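Local atomic coordinates of purine nucleoside phosphorylase (Thermus thermophilus, PDB entry 6TK9), a protein that probably catalyses the reversible phosphorolysis of purine nucleosides such as inosine and guanosine, yielding the free base and ribose 1-phosphate. Residues V20-L31 with L102-A112; P153-L163 with V216-L227. One frame throughout, in Å; residues are numbered along the deposited sequence.

Contact 1: residues V20-L31 with L102-A112; sequences VPEVGLVLGSGL and LGARTFLLTSA. With PO4 (phosphate ion), chain G.
Strands 23-27 and 106-112 run parallel, their axes approaching to 4.5 Å with 10° between their directions, with G24 opposite F107, L25 opposite L108 and V26 opposite L109. The ladder reads G24 N to T106 O, L108 N to G24 O, V26 N to L108 O and T110 N to V26 O. V26 O is gripped twice, because T110 OG1 also donates to it at 2.7 Å, in the carbonyl plane and on a lone pair. T110 OG1 sits between its own N and carbonyl carbon (chi1 84°), facing strand 23-27, and there it also accepts a bent bond from G28 N. The F107 ring lies over G24, whose CA is 3.8 Å from the ring centroid in a CH-pi contact. On the same face V26 CG2 meets L109 CD2 at 3.8 Å; on the other, L25 CD1 rests on L108 CB at 3.7 Å. S29 N (2.8 Å), beyond strand 23-27, and A112 N (2.9 Å), within strand 106-115, donate to phosphate O3, and S29 OG bonds O2 at 2.6 Å. R80, H82 and S211 complete the grip. This is consistent with the phosphate-binding site of purine nucleoside phosphorylases, though the ion probably comes from the crystallisation liquor.

Contact 2: residues P153-L163 with V216-L227; sequences PVMFEAYDPEL and VIALRHLGARVL
M155 and A158 press on helix 216-222 while Y159 to L163 lie along strand 225-227, so segment 153-163 spans the junction of helix and strand. The tight part is apolar. M155, bent at chi2 and chi3, brings its methyl CE to 3.6 Å from I217 CG1, the two side chains crossing at about a right angle, and its SD comes against R220 CB as those two side chains run in opposite directions. V216 offers one branch to each neighbour: CG1 meets A158 CB at 4.0 Å, and CG2 lies 3.6 Å from Y159 OH, whose hydrogen bond goes to H128. The single hydrogen bond between the segments, D160 N to V226 O (3.1 Å), fastens the chain to the strand just before helix 161-173. With CG anti to its backbone N (chi1 -173°), D160 caps that helix, OD1 accepting from L163 N through its anti lone pair.

Toward the more exposed side the fit is looser. R225 NE stands 3.8 Å from D160 OD2, a long salt bridge with carboxylate and guanidinium planes 77° apart; E162 OE1 is no nearer than 4.0 Å to R225 NH2, and R225 NH1 makes a weak hydrogen bond to T106. L163 lies over one guanidinium face, CD2 3.6 Å from NH2. R220 turns its NH1 back to A224 O, tying the helix end to the following loop, while E157 makes a salt bridge to R194 of the second subunit. Between the two segments, apolar contact and one backbone bond give the close fit; the distant charges around R225 probably add diffuse attraction more than a directed lock.

Contact 1 and contact 2 lie in series along the chain, the first closing at A112 before the second opens at P153, and their centres are about 14 Å apart. They meet in one mixed sheet, where strand 106-115 runs between strands 23-27 and 225-235, parallel to both. Probable backbone hydrogen bonds from L109 N to L227 O and from L227 N to F107 O join them, and L109 also packs on V226. Helix 213-222, part of which lies in contact 2, also reaches contact 1, since E215 and V216 touch L109. Contact 1 thus pairs two core strands and holds the phosphate at one end, whereas contact 2 attaches an outer segment that reaches a second subunit of the six-chain assembly.

Contact 1: residues V20-L31 with L102-A112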
loop_
_atom_site.group_PDB
_atom_site.type_symbol
_atom_site.label_atom_id
_atom_site.label_comp_id
_atom_site.label_asym_id
_atom_site.label_seq_id
_atom_site.Cartn_x
_atom_site.Cartn_y
_atom_site.Cartn_z
ATOM N N VAL A 20 0.363 -44.191 -22.810
ATOM C CA VAL A 20 -0.104 -43.523 -21.564
ATOM C C VAL A 20 1.036 -42.649 -21.035
ATOM O O VAL A 20 2.083 -43.154 -20.639
ATOM C CB VAL A 20 -0.559 -44.563 -20.517
ATOM C CG1 VAL A 20 -1.222 -43.909 -19.313
ATOM C CG2 VAL A 20 -1.488 -45.615 -21.110
ATOM N N PRO A 21 0.865 -41.309 -20.999
ATOM C CA PRO A 21 1.856 -40.422 -20.406
ATOM C C PRO A 21 1.683 -40.317 -18.887
ATOM O O PRO A 21 0.581 -40.440 -18.423
ATOM C CB PRO A 21 1.490 -39.085 -21.049
ATOM C CG PRO A 21 -0.023 -39.139 -21.084
ATOM C CD PRO A 21 -0.317 -40.571 -21.473
ATOM N N GLU A 22 2.775 -40.060 -18.173
ATOM C CA GLU A 22 2.793 -39.823 -16.705
ATOM C C GLU A 22 2.880 -38.323 -16.421
ATOM O O GLU A 22 2.438 -37.913 -15.353
ATOM C CB GLU A 22 3.978 -40.553 -16.076
ATOM C CG GLU A 22 3.709 -42.038 -15.938
ATOM C CD GLU A 22 4.900 -42.930 -15.649
ATOM O OE1 GLU A 22 6.033 -42.407 -15.488
ATOM O OE2 GLU A 22 4.684 -44.154 -15.599
ATOM N N VAL A 23 3.431 -37.541 -17.345
ATOM C CA VAL A 23 3.789 -36.124 -17.098
ATOM C C VAL A 23 3.324 -35.298 -18.292
ATOM O O VAL A 23 3.682 -35.616 -19.431
ATOM C CB VAL A 23 5.293 -35.950 -16.821
ATOM C CG1 VAL A 23 5.666 -34.487 -16.637
ATOM C CG2 VAL A 23 5.741 -36.753 -15.609
ATOM N N GLY A 24 2.516 -34.285 -18.002
ATOM C CA GLY A 24 2.121 -33.238 -18.950
ATOM C C GLY A 24 3.138 -32.143 -18.890
ATOM O O GLY A 24 3.696 -31.936 -17.835
ATOM N N LEU A 25 3.371 -31.479 -20.002
ATOM C CA LEU A 25 4.352 -30.388 -20.108
ATOM C C LEU A 25 3.829 -29.442 -21.187
ATOM O O LEU A 25 3.650 -29.921 -22.298
ATOM C CB LEU A 25 5.694 -31.035 -20.459
ATOM C CG LEU A 25 6.790 -30.080 -20.917
ATOM C CD1 LEU A 25 7.229 -29.165 -19.783
ATOM C CD2 LEU A 25 7.975 -30.857 -21.450
ATOM N N VAL A 26 3.502 -28.194 -20.837
ATOM C CA VAL A 26 2.958 -27.160 -21.769
ATOM C C VAL A 26 4.093 -26.180 -22.043
ATOM O O VAL A 26 4.618 -25.599 -21.079
ATOM C CB VAL A 26 1.709 -26.442 -21.209
ATOM C CG1 VAL A 26 1.252 -25.302 -22.106
ATOM C CG2 VAL A 26 0.540 -27.381 -20.976
ATOM N N LEU A 27 4.488 -26.063 -23.306
ATOM C CA LEU A 27 5.604 -25.198 -23.743
ATOM C C LEU A 27 4.987 -23.903 -24.275
ATOM O O LEU A 27 4.124 -23.988 -25.129
ATOM C CB LEU A 27 6.463 -25.932 -24.793
ATOM C CG LEU A 27 7.103 -27.251 -24.327
ATOM C CD1 LEU A 27 7.791 -27.983 -25.473
ATOM C CD2 LEU A 27 8.074 -27.040 -23.188
ATOM N N GLY A 28 5.423 -22.751 -23.769
ATOM C CA GLY A 28 4.859 -21.438 -24.133
ATOM C C GLY A 28 5.679 -20.748 -25.199
ATOM O O GLY A 28 6.414 -21.433 -25.938
ATOM N N SER A 29 5.579 -19.425 -25.247
ATOM C CA SER A 29 6.099 -18.592 -26.355
ATOM C C SER A 29 7.620 -18.766 -26.465
ATOM O O SER A 29 8.339 -18.389 -25.521
ATOM C CB SER A 29 5.655 -17.155 -26.202
ATOM O OG SER A 29 4.242 -17.111 -26.051
ATOM N N GLY A 30 8.066 -19.350 -27.585
ATOM C CA GLY A 30 9.482 -19.572 -27.933
ATOM C C GLY A 30 10.092 -20.755 -27.199
ATOM O O GLY A 30 11.306 -20.954 -27.371
ATOM N N LEU A 31 9.286 -21.525 -26.459
ATOM C CA LEU A 31 9.721 -22.699 -25.658
ATOM C C LEU A 31 9.371 -24.018 -26.354
ATOM O O LEU A 31 9.750 -25.075 -25.807
ATOM C CB LEU A 31 9.057 -22.627 -24.281
ATOM C CG LEU A 31 9.288 -21.321 -23.521
ATOM C CD1 LEU A 31 8.781 -21.431 -22.089
ATOM C CD2 LEU A 31 10.757 -20.920 -23.563
ATOM N N LEU A 102 -6.027 -38.532 -20.280
ATOM C CA LEU A 102 -5.049 -39.427 -20.958
ATOM C C LEU A 102 -4.149 -40.103 -19.912
ATOM O O LEU A 102 -3.619 -41.201 -20.218
ATOM C CB LEU A 102 -4.194 -38.623 -21.939
ATOM C CG LEU A 102 -4.860 -38.256 -23.259
ATOM C CD1 LEU A 102 -4.021 -37.246 -24.025
ATOM C CD2 LEU A 102 -5.110 -39.492 -24.110
ATOM N N GLY A 103 -3.956 -39.466 -18.746
ATOM C CA GLY A 103 -3.264 -40.055 -17.578
ATOM C C GLY A 103 -2.116 -39.196 -17.042
ATOM O O GLY A 103 -1.536 -39.606 -16.051
ATOM N N ALA A 104 -1.788 -38.052 -17.658
ATOM C CA ALA A 104 -0.886 -37.028 -17.076
ATOM C C ALA A 104 -1.503 -36.463 -15.783
ATOM O O ALA A 104 -2.362 -35.579 -15.898
ATOM C CB ALA A 104 -0.624 -35.934 -18.084
ATOM N N ARG A 105 -1.083 -36.943 -14.604
ATOM C CA ARG A 105 -1.599 -36.484 -13.281
ATOM C C ARG A 105 -0.641 -35.449 -12.658
ATOM O O ARG A 105 -0.996 -34.859 -11.609
ATOM C CB ARG A 105 -1.788 -37.676 -12.344
ATOM C CG ARG A 105 -2.516 -38.858 -12.971
ATOM C CD ARG A 105 -4.010 -38.650 -13.124
ATOM N NE ARG A 105 -4.640 -38.535 -11.813
ATOM C CZ ARG A 105 -5.027 -39.550 -11.047
ATOM N NH1 ARG A 105 -4.865 -40.797 -11.451
ATOM N NH2 ARG A 105 -5.582 -39.314 -9.871
ATOM N N THR A 106 0.535 -35.240 -13.270
ATOM C CA THR A 106 1.528 -34.189 -12.919
ATOM C C THR A 106 1.810 -33.355 -14.172
ATOM O O THR A 106 2.086 -33.967 -15.232
ATOM C CB THR A 106 2.817 -34.784 -12.337
ATOM O OG1 THR A 106 2.476 -35.455 -11.128
ATOM C CG2 THR A 106 3.874 -33.757 -12.002
ATOM N N PHE A 107 1.743 -32.021 -14.043
ATOM C CA PHE A 107 1.854 -31.060 -15.168
ATOM C C PHE A 107 2.874 -29.980 -14.842
ATOM O O PHE A 107 2.825 -29.436 -13.737
ATOM C CB PHE A 107 0.508 -30.409 -15.458
ATOM C CG PHE A 107 -0.266 -31.041 -16.578
ATOM C CD1 PHE A 107 -1.105 -32.112 -16.342
ATOM C CD2 PHE A 107 -0.172 -30.539 -17.862
ATOM C CE1 PHE A 107 -1.825 -32.677 -17.381
ATOM C CE2 PHE A 107 -0.887 -31.107 -18.902
ATOM C CZ PHE A 107 -1.716 -32.175 -18.657
ATOM N N LEU A 108 3.752 -29.705 -15.806
ATOM C CA LEU A 108 4.735 -28.597 -15.800
ATOM C C LEU A 108 4.192 -27.540 -16.767
ATOM O O LEU A 108 4.175 -27.805 -17.969
ATOM C CB LEU A 108 6.108 -29.113 -16.261
ATOM C CG LEU A 108 7.010 -29.765 -15.205
ATOM C CD1 LEU A 108 6.304 -30.867 -14.414
ATOM C CD2 LEU A 108 8.276 -30.320 -15.834
ATOM N N LEU A 109 3.719 -26.406 -16.272
ATOM C CA LEU A 109 3.223 -25.319 -17.151
ATOM C C LEU A 109 4.338 -24.289 -17.325
ATOM O O LEU A 109 4.802 -23.776 -16.314
ATOM C CB LEU A 109 1.976 -24.704 -16.517
ATOM C CG LEU A 109 0.889 -25.700 -16.129
ATOM C CD1 LEU A 109 -0.172 -25.011 -15.294
ATOM C CD2 LEU A 109 0.274 -26.344 -17.358
ATOM N N THR A 110 4.753 -24.024 -18.560
ATOM C CA THR A 110 5.866 -23.105 -18.889
ATOM C C THR A 110 5.306 -21.953 -19.723
ATOM O O THR A 110 4.360 -22.195 -20.499
ATOM C CB THR A 110 7.028 -23.828 -19.593
ATOM O OG1 THR A 110 6.778 -23.923 -21.000
ATOM C CG2 THR A 110 7.290 -25.204 -19.010
ATOM N N SER A 111 5.896 -20.765 -19.573
ATOM C CA SER A 111 5.450 -19.500 -20.211
ATOM C C SER A 111 6.655 -18.576 -20.388
ATOM O O SER A 111 7.649 -18.725 -19.645
ATOM C CB SER A 111 4.369 -18.834 -19.384
ATOM O OG SER A 111 4.761 -18.769 -18.017
ATOM N N ALA A 112 6.576 -17.656 -21.338
ATOM C CA ALA A 112 7.372 -16.405 -21.328
ATOM C C ALA A 112 6.630 -15.385 -20.452
ATOM O O ALA A 112 5.386 -15.331 -20.552
ATOM C CB ALA A 112 7.577 -15.895 -22.737
HETATM P P PO4 G . 3.007 -17.734 -23.046
HETATM O O1 PO4 G . 1.958 -18.606 -23.756
HETATM O O2 PO4 G . 3.177 -16.415 -23.794
HETATM O O3 PO4 G . 4.349 -18.436 -22.995
HETATM O O4 PO4 G . 2.538 -17.498 -21.614
#

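Contact 2: residues P153-L163 with V216-L227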
loop_
_atom_site.group_PDB
_atom_site.type_symbol
_atom_site.label_atom_id
_atom_site.label_comp_id
_atom_site.label_asym_id
_atom_site.label_seq_id
_atom_site.Cartn_x
_atom_site.Cartn_y
_atom_site.Cartn_z
ATOM N N PRO A 153 -13.178 -25.566 -5.810
ATOM C CA PRO A 153 -11.824 -26.008 -5.522
ATOM C C PRO A 153 -11.067 -24.969 -4.696
ATOM O O PRO A 153 -11.208 -23.769 -4.907
ATOM C CB PRO A 153 -11.206 -26.199 -6.907
ATOM C CG PRO A 153 -12.026 -25.298 -7.801
ATOM C CD PRO A 153 -13.425 -25.396 -7.252
ATOM N N VAL A 154 -10.319 -25.498 -3.744
ATOM C CA VAL A 154 -9.333 -24.784 -2.897
ATOM C C VAL A 154 -8.071 -24.560 -3.729
ATOM O O VAL A 154 -7.540 -25.538 -4.225
ATOM C CB VAL A 154 -9.045 -25.635 -1.645
ATOM C CG1 VAL A 154 -7.881 -25.095 -0.831
ATOM C CG2 VAL A 154 -10.297 -25.801 -0.794
ATOM N N MET A 155 -7.574 -23.328 -3.777
ATOM C CA MET A 155 -6.416 -22.906 -4.603
ATOM C C MET A 155 -5.204 -22.565 -3.725
ATOM O O MET A 155 -4.181 -22.097 -4.248
ATOM C CB MET A 155 -6.837 -21.707 -5.445
ATOM C CG MET A 155 -7.948 -22.064 -6.428
ATOM S SD MET A 155 -7.582 -23.477 -7.512
ATOM C CE MET A 155 -6.186 -22.798 -8.399
ATOM N N PHE A 156 -5.282 -22.857 -2.430
ATOM C CA PHE A 156 -4.104 -22.950 -1.533
ATOM C C PHE A 156 -3.227 -24.110 -2.006
ATOM O O PHE A 156 -3.776 -25.175 -2.377
ATOM C CB PHE A 156 -4.545 -23.170 -0.088
ATOM C CG PHE A 156 -4.928 -21.926 0.661
ATOM C CD1 PHE A 156 -5.446 -20.819 0.004
ATOM C CD2 PHE A 156 -4.786 -21.870 2.039
ATOM C CE1 PHE A 156 -5.838 -19.696 0.715
ATOM C CE2 PHE A 156 -5.160 -20.735 2.749
ATOM C CZ PHE A 156 -5.684 -19.653 2.084
ATOM N N GLU A 157 -1.907 -23.912 -2.000
ATOM C CA GLU A 157 -0.930 -24.935 -2.451
ATOM C C GLU A 157 -1.316 -25.323 -3.881
ATOM O O GLU A 157 -1.252 -26.511 -4.197
ATOM C CB GLU A 157 -0.944 -26.152 -1.511
ATOM C CG GLU A 157 -0.162 -25.956 -0.222
ATOM C CD GLU A 157 -0.704 -24.875 0.703
ATOM O OE1 GLU A 157 -1.832 -25.057 1.200
ATOM O OE2 GLU A 157 -0.009 -23.834 0.908
ATOM N N ALA A 158 -1.759 -24.360 -4.694
ATOM C CA ALA A 158 -2.119 -24.584 -6.115
ATOM C C ALA A 158 -0.871 -25.122 -6.821
ATOM O O ALA A 158 -0.943 -26.170 -7.503
ATOM C CB ALA A 158 -2.614 -23.309 -6.752
ATOM N N TYR A 159 0.254 -24.444 -6.614
ATOM C CA TYR A 159 1.589 -24.922 -7.026
ATOM C C TYR A 159 2.054 -25.948 -5.979
ATOM O O TYR A 159 2.190 -25.582 -4.781
ATOM C CB TYR A 159 2.468 -23.705 -7.259
ATOM C CG TYR A 159 2.063 -22.844 -8.437
ATOM C CD1 TYR A 159 2.290 -23.262 -9.745
ATOM C CD2 TYR A 159 1.528 -21.576 -8.259
ATOM C CE1 TYR A 159 1.979 -22.457 -10.830
ATOM C CE2 TYR A 159 1.221 -20.757 -9.334
ATOM C CZ TYR A 159 1.433 -21.206 -10.623
ATOM O OH TYR A 159 1.129 -20.422 -11.689
ATOM N N ASP A 160 2.197 -27.213 -6.405
ATOM C CA ASP A 160 2.546 -28.360 -5.530
ATOM C C ASP A 160 3.786 -28.008 -4.727
ATOM O O ASP A 160 4.794 -27.609 -5.306
ATOM C CB ASP A 160 2.806 -29.663 -6.288
ATOM C CG ASP A 160 2.993 -30.852 -5.346
ATOM O OD1 ASP A 160 4.165 -31.139 -5.009
ATOM O OD2 ASP A 160 1.969 -31.481 -4.949
ATOM N N PRO A 161 3.712 -28.124 -3.377
ATOM C CA PRO A 161 4.852 -27.861 -2.497
ATOM C C PRO A 161 6.019 -28.854 -2.646
ATOM O O PRO A 161 7.142 -28.417 -2.469
ATOM C CB PRO A 161 4.257 -27.971 -1.084
ATOM C CG PRO A 161 2.785 -27.798 -1.290
ATOM C CD PRO A 161 2.505 -28.466 -2.613
ATOM N N GLU A 162 5.759 -30.132 -2.955
ATOM C CA GLU A 162 6.853 -31.132 -3.158
ATOM C C GLU A 162 7.615 -30.773 -4.448
ATOM O O GLU A 162 8.869 -30.876 -4.470
ATOM C CB GLU A 162 6.341 -32.580 -3.199
ATOM C CG GLU A 162 6.173 -33.264 -1.838
ATOM C CD GLU A 162 6.094 -34.796 -1.899
ATOM O OE1 GLU A 162 5.018 -35.334 -2.271
ATOM O OE2 GLU A 162 7.118 -35.465 -1.591
ATOM N N LEU A 163 6.900 -30.338 -5.487
ATOM C CA LEU A 163 7.522 -30.003 -6.787
ATOM C C LEU A 163 8.322 -28.708 -6.650
ATOM O O LEU A 163 9.306 -28.555 -7.401
ATOM C CB LEU A 163 6.433 -29.910 -7.854
ATOM C CG LEU A 163 5.691 -31.223 -8.122
ATOM C CD1 LEU A 163 4.839 -31.132 -9.371
ATOM C CD2 LEU A 163 6.658 -32.393 -8.249
ATOM N N VAL A 216 -3.803 -23.650 -14.359
ATOM C CA VAL A 216 -3.561 -23.981 -12.925
ATOM C C VAL A 216 -4.890 -24.260 -12.216
ATOM O O VAL A 216 -4.951 -25.245 -11.499
ATOM C CB VAL A 216 -2.789 -22.881 -12.197
ATOM C CG1 VAL A 216 -2.677 -23.236 -10.718
ATOM C CG2 VAL A 216 -1.417 -22.654 -12.816
ATOM N N ILE A 217 -5.910 -23.422 -12.405
ATOM C CA ILE A 217 -7.242 -23.561 -11.738
ATOM C C ILE A 217 -7.938 -24.833 -12.249
ATOM O O ILE A 217 -8.437 -25.622 -11.418
ATOM C CB ILE A 217 -8.115 -22.304 -11.955
ATOM C CG1 ILE A 217 -7.497 -21.075 -11.286
ATOM C CG2 ILE A 217 -9.533 -22.547 -11.466
ATOM C CD1 ILE A 217 -8.125 -19.763 -11.687
ATOM N N ALA A 218 -7.982 -25.019 -13.568
ATOM C CA ALA A 218 -8.580 -26.202 -14.241
ATOM C C ALA A 218 -7.953 -27.494 -13.695
ATOM O O ALA A 218 -8.714 -28.451 -13.420
ATOM C CB ALA A 218 -8.423 -26.085 -15.742
ATOM N N LEU A 219 -6.627 -27.506 -13.521
ATOM C CA LEU A 219 -5.846 -28.706 -13.137
ATOM C C LEU A 219 -5.984 -28.997 -11.636
ATOM O O LEU A 219 -5.975 -30.207 -11.282
ATOM C CB LEU A 219 -4.387 -28.521 -13.554
ATOM C CG LEU A 219 -4.126 -28.784 -15.035
ATOM C CD1 LEU A 219 -2.770 -28.263 -15.453
ATOM C CD2 LEU A 219 -4.234 -30.265 -15.343
ATOM N N ARG A 220 -6.143 -27.985 -10.775
ATOM C CA ARG A 220 -6.313 -28.238 -9.311
ATOM C C ARG A 220 -7.753 -28.697 -9.062
ATOM O O ARG A 220 -7.977 -29.526 -8.151
ATOM C CB ARG A 220 -5.933 -27.014 -8.475
ATOM C CG ARG A 220 -4.458 -26.657 -8.549
ATOM C CD ARG A 220 -3.525 -27.652 -7.887
ATOM N NE ARG A 220 -3.926 -27.997 -6.538
ATOM C CZ ARG A 220 -4.183 -29.222 -6.119
ATOM N NH1 ARG A 220 -4.024 -30.262 -6.921
ATOM N NH2 ARG A 220 -4.609 -29.409 -4.888
ATOM N N HIS A 221 -8.696 -28.210 -9.867
ATOM C CA HIS A 221 -10.088 -28.735 -9.916
ATOM C C HIS A 221 -10.039 -30.264 -10.066
ATOM O O HIS A 221 -10.731 -30.958 -9.298
ATOM C CB HIS A 221 -10.849 -28.018 -11.036
ATOM C CG HIS A 221 -12.248 -28.478 -11.245
ATOM N ND1 HIS A 221 -12.653 -29.096 -12.419
ATOM C CD2 HIS A 221 -13.343 -28.378 -10.465
ATOM C CE1 HIS A 221 -13.941 -29.383 -12.338
ATOM N NE2 HIS A 221 -14.387 -28.959 -11.148
ATOM N N LEU A 222 -9.169 -30.756 -10.956
ATOM C CA LEU A 222 -9.043 -32.182 -11.367
ATOM C C LEU A 222 -8.251 -32.999 -10.349
ATOM O O LEU A 222 -8.396 -34.236 -10.384
ATOM C CB LEU A 222 -8.377 -32.234 -12.745
ATOM C CG LEU A 222 -9.286 -31.751 -13.868
ATOM C CD1 LEU A 222 -8.494 -31.506 -15.126
ATOM C CD2 LEU A 222 -10.406 -32.746 -14.117
ATOM N N GLY A 223 -7.447 -32.333 -9.506
ATOM C CA GLY A 223 -6.595 -32.953 -8.470
ATOM C C GLY A 223 -5.198 -33.264 -8.986
ATOM O O GLY A 223 -4.466 -33.979 -8.293
ATOM N N ALA A 224 -4.842 -32.751 -10.164
ATOM C CA ALA A 224 -3.490 -32.858 -10.756
ATOM C C ALA A 224 -2.488 -32.113 -9.869
ATOM O O ALA A 224 -2.911 -31.193 -9.152
ATOM C CB ALA A 224 -3.515 -32.292 -12.159
ATOM N N ARG A 225 -1.213 -32.499 -9.906
ATOM C CA ARG A 225 -0.104 -31.708 -9.325
ATOM C C ARG A 225 0.442 -30.810 -10.434
ATOM O O ARG A 225 0.392 -31.229 -11.585
ATOM C CB ARG A 225 0.999 -32.608 -8.774
ATOM C CG ARG A 225 0.525 -33.669 -7.794
ATOM C CD ARG A 225 1.492 -34.843 -7.796
ATOM N NE ARG A 225 2.626 -34.608 -6.923
ATOM C CZ ARG A 225 3.895 -34.944 -7.169
ATOM N NH1 ARG A 225 4.259 -35.497 -8.317
ATOM N NH2 ARG A 225 4.814 -34.685 -6.249
ATOM N N VAL A 226 0.874 -29.594 -10.091
ATOM C CA VAL A 226 1.210 -28.501 -11.056
ATOM C C VAL A 226 2.543 -27.885 -10.618
ATOM O O VAL A 226 2.731 -27.651 -9.418
ATOM C CB VAL A 226 0.106 -27.421 -11.128
ATOM C CG1 VAL A 226 0.458 -26.273 -12.070
ATOM C CG2 VAL A 226 -1.253 -27.989 -11.494
ATOM N N LEU A 227 3.432 -27.639 -11.573
ATOM C CA LEU A 227 4.682 -26.858 -11.405
ATOM C C LEU A 227 4.692 -25.810 -12.517
ATOM O O LEU A 227 4.438 -26.189 -13.679
ATOM C CB LEU A 227 5.882 -27.810 -11.493
ATOM C CG LEU A 227 7.240 -27.216 -11.134
ATOM C CD1 LEU A 227 8.282 -28.308 -11.023
ATOM C CD2 LEU A 227 7.683 -26.201 -12.163
#